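Local coordinates for protein Cas6b (Methanococcus maripaludis, PDB 4Z7K) that probably cleaves CRISPR precursor RNA as a Cas6-type endoribonuclease, binding a repeat that forms no stem-loop, and associates with copies of itself, at residues B[2-8]-B[98-104]; B[9-13]-B[92-98]. All coordinates share one frame; numbering follows the deposited sequence.

Interaction 1. Residues B[2-8]-B[98-104]; sequences DLEYMHI and NVHKDMD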
# COMPACT_ATOMS: atom_id res chain seq x y z
N ASP B 2 -24.75 -21.87 9.50
CA ASP B 2 -25.51 -21.85 8.25
C ASP B 2 -25.64 -20.42 7.75
O ASP B 2 -26.13 -19.54 8.46
CB ASP B 2 -26.89 -22.49 8.42
CG ASP B 2 -26.82 -24.00 8.62
OD1 ASP B 2 -25.74 -24.51 9.01
OD2 ASP B 2 -27.84 -24.67 8.37
N LEU B 3 -25.20 -20.19 6.52
CA LEU B 3 -25.21 -18.86 5.91
C LEU B 3 -26.27 -18.76 4.83
O LEU B 3 -26.31 -19.59 3.93
CB LEU B 3 -23.84 -18.53 5.34
CG LEU B 3 -23.64 -17.12 4.79
CD1 LEU B 3 -23.78 -16.10 5.87
CD2 LEU B 3 -22.25 -17.08 4.21
N GLU B 4 -27.08 -17.71 4.92
CA GLU B 4 -28.17 -17.46 4.00
C GLU B 4 -27.66 -16.58 2.85
O GLU B 4 -27.01 -15.57 3.09
CB GLU B 4 -29.33 -16.80 4.77
CG GLU B 4 -30.51 -16.35 3.95
CD GLU B 4 -31.67 -15.89 4.82
OE1 GLU B 4 -31.40 -15.12 5.78
OE2 GLU B 4 -32.84 -16.23 4.52
N TYR B 5 -27.91 -17.00 1.61
CA TYR B 5 -27.37 -16.26 0.47
C TYR B 5 -28.34 -16.10 -0.67
O TYR B 5 -29.35 -16.80 -0.74
CB TYR B 5 -26.09 -16.96 -0.06
CG TYR B 5 -26.27 -18.33 -0.77
CD1 TYR B 5 -26.73 -18.41 -2.09
CD2 TYR B 5 -25.91 -19.52 -0.14
CE1 TYR B 5 -26.87 -19.65 -2.74
CE2 TYR B 5 -26.04 -20.76 -0.77
CZ TYR B 5 -26.52 -20.83 -2.07
OH TYR B 5 -26.65 -22.06 -2.69
N MET B 6 -28.01 -15.16 -1.56
CA MET B 6 -28.77 -14.97 -2.80
C MET B 6 -27.87 -14.41 -3.92
O MET B 6 -27.33 -13.30 -3.78
CB MET B 6 -29.98 -14.06 -2.55
CG MET B 6 -30.90 -13.88 -3.77
SD MET B 6 -32.54 -13.20 -3.39
CE MET B 6 -32.18 -11.45 -3.39
N HIS B 7 -27.74 -15.17 -5.02
CA HIS B 7 -27.07 -14.72 -6.25
C HIS B 7 -28.08 -14.10 -7.20
O HIS B 7 -29.18 -14.62 -7.36
CB HIS B 7 -26.38 -15.86 -7.01
CG HIS B 7 -25.66 -16.86 -6.15
ND1 HIS B 7 -25.39 -16.66 -4.82
CD2 HIS B 7 -25.17 -18.09 -6.46
CE1 HIS B 7 -24.74 -17.71 -4.34
NE2 HIS B 7 -24.61 -18.59 -5.31
N ILE B 8 -27.67 -13.02 -7.85
CA ILE B 8 -28.46 -12.42 -8.93
C ILE B 8 -27.66 -12.29 -10.21
O ILE B 8 -26.62 -11.63 -10.23
CB ILE B 8 -28.97 -11.04 -8.52
CG1 ILE B 8 -30.20 -11.18 -7.62
CG2 ILE B 8 -29.31 -10.20 -9.73
CD1 ILE B 8 -30.58 -9.89 -6.93
N ASN B 98 -31.85 -14.36 -13.67
CA ASN B 98 -31.88 -15.56 -12.86
C ASN B 98 -31.46 -15.23 -11.43
O ASN B 98 -30.38 -14.68 -11.19
CB ASN B 98 -30.97 -16.64 -13.44
CG ASN B 98 -30.69 -17.75 -12.45
OD1 ASN B 98 -29.76 -17.66 -11.64
ND2 ASN B 98 -31.49 -18.80 -12.51
N VAL B 99 -32.35 -15.52 -10.49
CA VAL B 99 -32.06 -15.38 -9.08
C VAL B 99 -31.94 -16.75 -8.45
O VAL B 99 -32.75 -17.64 -8.70
CB VAL B 99 -33.13 -14.54 -8.36
CG1 VAL B 99 -32.95 -14.58 -6.87
CG2 VAL B 99 -33.11 -13.13 -8.90
N HIS B 100 -30.93 -16.91 -7.62
CA HIS B 100 -30.71 -18.15 -6.92
C HIS B 100 -30.60 -17.75 -5.44
O HIS B 100 -30.07 -16.67 -5.16
CB HIS B 100 -29.45 -18.82 -7.49
CG HIS B 100 -29.04 -20.08 -6.79
ND1 HIS B 100 -27.74 -20.54 -6.82
CD2 HIS B 100 -29.74 -20.97 -6.06
CE1 HIS B 100 -27.65 -21.66 -6.12
NE2 HIS B 100 -28.85 -21.94 -5.65
N LYS B 101 -31.16 -18.54 -4.52
CA LYS B 101 -31.01 -18.24 -3.09
C LYS B 101 -31.26 -19.46 -2.21
O LYS B 101 -32.15 -20.27 -2.47
CB LYS B 101 -31.92 -17.10 -2.61
CG LYS B 101 -33.33 -17.52 -2.30
CD LYS B 101 -33.80 -16.98 -0.94
CE LYS B 101 -33.78 -15.45 -0.85
NZ LYS B 101 -34.34 -14.99 0.45
N ASP B 102 -30.46 -19.58 -1.15
CA ASP B 102 -30.39 -20.81 -0.37
C ASP B 102 -29.51 -20.52 0.84
O ASP B 102 -28.94 -19.43 0.94
CB ASP B 102 -29.79 -21.94 -1.23
CG ASP B 102 -30.12 -23.33 -0.72
OD1 ASP B 102 -30.92 -23.44 0.24
OD2 ASP B 102 -29.59 -24.31 -1.29
N MET B 103 -29.45 -21.45 1.78
CA MET B 103 -28.43 -21.35 2.81
C MET B 103 -27.65 -22.64 2.92
O MET B 103 -28.20 -23.66 3.36
CB MET B 103 -29.06 -20.95 4.15
CG MET B 103 -30.14 -21.87 4.67
SD MET B 103 -30.91 -21.13 6.12
CE MET B 103 -29.45 -20.48 6.96
N ASP B 104 -26.35 -22.60 2.64
CA ASP B 104 -25.54 -23.82 2.77
C ASP B 104 -24.30 -23.57 3.68
O ASP B 104 -24.01 -22.42 4.05
CB ASP B 104 -25.14 -24.40 1.38
CG ASP B 104 -26.34 -25.09 0.63
OD1 ASP B 104 -27.50 -25.03 1.09
OD2 ASP B 104 -26.10 -25.76 -0.41

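Interaction 2. Residues B[9-13]-B[92-98]; sequences SYPNI and NDITEVN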
# COMPACT_ATOMS: atom_id res chain seq x y z
N SER B 9 -28.15 -12.86 -11.30
CA SER B 9 -27.36 -12.86 -12.52
C SER B 9 -28.17 -12.35 -13.70
O SER B 9 -29.35 -12.66 -13.81
CB SER B 9 -26.84 -14.28 -12.80
OG SER B 9 -25.66 -14.26 -13.60
N TYR B 10 -27.54 -11.59 -14.59
CA TYR B 10 -28.22 -11.07 -15.78
C TYR B 10 -27.54 -11.68 -17.00
O TYR B 10 -26.62 -11.07 -17.54
CB TYR B 10 -28.17 -9.53 -15.88
CG TYR B 10 -28.71 -8.75 -14.69
CD1 TYR B 10 -29.77 -9.22 -13.95
CD2 TYR B 10 -28.16 -7.52 -14.33
CE1 TYR B 10 -30.27 -8.51 -12.86
CE2 TYR B 10 -28.64 -6.80 -13.24
CZ TYR B 10 -29.70 -7.30 -12.51
OH TYR B 10 -30.21 -6.60 -11.43
N PRO B 11 -28.00 -12.86 -17.47
CA PRO B 11 -27.24 -13.62 -18.47
C PRO B 11 -27.15 -12.98 -19.84
O PRO B 11 -26.17 -13.24 -20.52
CB PRO B 11 -28.00 -14.95 -18.56
CG PRO B 11 -28.83 -15.01 -17.36
CD PRO B 11 -29.19 -13.60 -17.03
N ASN B 12 -28.09 -12.14 -20.23
CA ASN B 12 -28.12 -11.63 -21.61
C ASN B 12 -27.15 -10.46 -21.81
O ASN B 12 -26.79 -10.11 -22.93
CB ASN B 12 -29.54 -11.20 -21.99
CG ASN B 12 -30.04 -9.97 -21.20
OD1 ASN B 12 -30.57 -10.10 -20.09
ND2 ASN B 12 -29.88 -8.78 -21.78
N ILE B 13 -26.72 -9.87 -20.71
CA ILE B 13 -25.74 -8.80 -20.77
C ILE B 13 -24.31 -9.33 -20.67
O ILE B 13 -23.97 -9.96 -19.68
CB ILE B 13 -25.98 -7.81 -19.63
CG1 ILE B 13 -27.47 -7.49 -19.52
CG2 ILE B 13 -25.15 -6.57 -19.81
CD1 ILE B 13 -27.77 -6.36 -18.56
N ASN B 92 -27.15 -1.31 -21.52
CA ASN B 92 -27.65 -2.66 -21.76
C ASN B 92 -28.98 -2.84 -21.06
O ASN B 92 -29.07 -2.71 -19.85
CB ASN B 92 -26.65 -3.71 -21.27
CG ASN B 92 -25.31 -3.60 -21.95
OD1 ASN B 92 -25.04 -4.31 -22.93
ND2 ASN B 92 -24.46 -2.71 -21.46
N ASP B 93 -30.04 -3.13 -21.81
CA ASP B 93 -31.30 -3.39 -21.16
C ASP B 93 -31.23 -4.75 -20.49
O ASP B 93 -30.64 -5.69 -21.01
CB ASP B 93 -32.46 -3.34 -22.16
CG ASP B 93 -33.82 -3.21 -21.48
OD1 ASP B 93 -34.07 -3.95 -20.51
OD2 ASP B 93 -34.61 -2.34 -21.92
N ILE B 94 -31.83 -4.86 -19.31
CA ILE B 94 -31.81 -6.09 -18.55
C ILE B 94 -33.09 -6.87 -18.84
O ILE B 94 -34.16 -6.55 -18.33
CB ILE B 94 -31.70 -5.80 -17.04
CG1 ILE B 94 -30.51 -4.88 -16.77
CG2 ILE B 94 -31.62 -7.08 -16.22
CD1 ILE B 94 -30.32 -4.56 -15.30
N THR B 95 -32.96 -7.90 -19.67
CA THR B 95 -34.13 -8.56 -20.22
C THR B 95 -34.45 -9.91 -19.58
O THR B 95 -35.63 -10.25 -19.41
CB THR B 95 -33.96 -8.74 -21.72
OG1 THR B 95 -32.85 -9.61 -21.96
CG2 THR B 95 -33.66 -7.41 -22.37
N GLU B 96 -33.43 -10.68 -19.22
CA GLU B 96 -33.71 -11.91 -18.48
C GLU B 96 -32.84 -11.99 -17.24
O GLU B 96 -31.69 -11.57 -17.23
CB GLU B 96 -33.57 -13.16 -19.35
CG GLU B 96 -34.44 -14.28 -18.75
CD GLU B 96 -34.73 -15.43 -19.69
OE1 GLU B 96 -34.34 -15.34 -20.87
OE2 GLU B 96 -35.42 -16.38 -19.26
N VAL B 97 -33.43 -12.51 -16.18
CA VAL B 97 -32.80 -12.52 -14.88
C VAL B 97 -32.95 -13.87 -14.22
O VAL B 97 -34.03 -14.44 -14.19
CB VAL B 97 -33.42 -11.45 -13.95
CG1 VAL B 97 -33.03 -11.70 -12.51
CG2 VAL B 97 -33.04 -10.05 -14.40
N ASN B 98 -31.85 -14.36 -13.67
CA ASN B 98 -31.88 -15.56 -12.86
C ASN B 98 -31.46 -15.23 -11.43
O ASN B 98 -30.38 -14.68 -11.19
CB ASN B 98 -30.97 -16.64 -13.44
CG ASN B 98 -30.69 -17.75 -12.45
OD1 ASN B 98 -29.76 -17.66 -11.64
ND2 ASN B 98 -31.49 -18.80 -12.51

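Interaction 1. Residues B[2-8]-B[98-104]
His7 and His100 form a hydrogen-bonded antiparallel pair in the well-packed part of the contact. His100 N donates to His7 O at 2.9 Å in a nearly straight bond (174°), while the return bond from His7 N to His100 O is weak. The two side chains run alongside each other, with the edge of the His100 ring turned toward the face of His7 in an offset edge-to-face stack. Tyr5 joins from the next pair along the same face of the sheet: its edge points at the face of His100, ring centroids 5.5 Å apart and planes at 87°. Its CG sits between the backbone N and the carbonyl carbon (chi1 70°), which lays the ring back over the partner strand, with Asp102 O 3.2 Å above the plane of the Tyr5 ring, offset toward the rim. Tyr5 N also donates to Asp102 O, at 2.7 Å. Strand 2-9 thus joins edge strand 98-109 to the four-stranded antiparallel sheet of the N-terminal RAMP-like domain, with strand 60-66 along its other side. On the opposite face Met6 SD meets Val99 CG1 at 3.8 Å and Ile8 CG1 meets Val99 CG2 at 3.7 Å, and helix 67-76 covers Met6 and Ile8 through Leu74. The solvent side is more exposed. There the aliphatic chain of Lys101 still packs on Met6, its NZ held by a salt bridge to Glu75, and at the Asp2 end exposed Met103 rests CB on Glu4 CA and brings its terminal methyl CE to 3.6 Å from Asp2 CB.

Interaction 2. Residues B[9-13]-B[92-98]
Tyr10 and Ile94 meet where the antiparallel pairing of the sheet gives way to two loops, the first folded into a type I beta turn from Tyr10 to Ile13. Backbone bonds mark the last rung: Ser9 N donates to Asn98 O at 2.9 Å, and Asn98 N returns a bond to Ser9 O. Apolar contacts follow. Ile94 places CG2 over the centre of the Tyr10 ring in a CH-pi contact, 3.7 Å from the centroid and 14° off the normal, and its CD1 reaches Tyr10 CE2. Val97 lies alongside the ring, CG2 3.4 Å from Tyr10 CD1, while Ile13 CD1 packs on Ile94 CG1 at 3.6 Å. Tyr10 OH is hydrogen-bonded to Ile79 O; an alanine in place of the tyrosine would probably leave the methyls of Ile94 and Val97 without their aromatic surface and that carbonyl without its mate. Polar contacts centre on the amide of exposed Asn12, whose CG stands between its backbone N and carbonyl carbon (chi1 67°), directing the amide at the 93-96 backbone. Two donors grip Asn12 OD1 from one face of the amide plane: Glu96 N at 3.0 Å in a straight bond, well above that plane, and Thr95 N at 3.3 Å. Asn12 ND2 donates a hydrogen bond to Asp93 O at 3.3 Å, the acceptor lying almost exactly in the amide plane.

Interactions 1 and 2 both tie the start of the chain to the strand 98-109 region, and they share Asn98, so the loops of interaction 2 carry straight on from the paired strands. Along the chain, interaction 2 is nested within the loop closed by interaction 1. In 2-8 with 98-104, backbone pairing runs through the contact, and buried Met6, His7 and Ile8 lie against a largely exposed 98-104 edge, with aromatic rings on one face and aliphatic packing on the other. In 9-13 with 92-98, farther from the chain centre, repetitive pairing is lost: buried Tyr10, Ile13 and Ile94 pack together, while exposed Asn12 binds backbone groups through its amide.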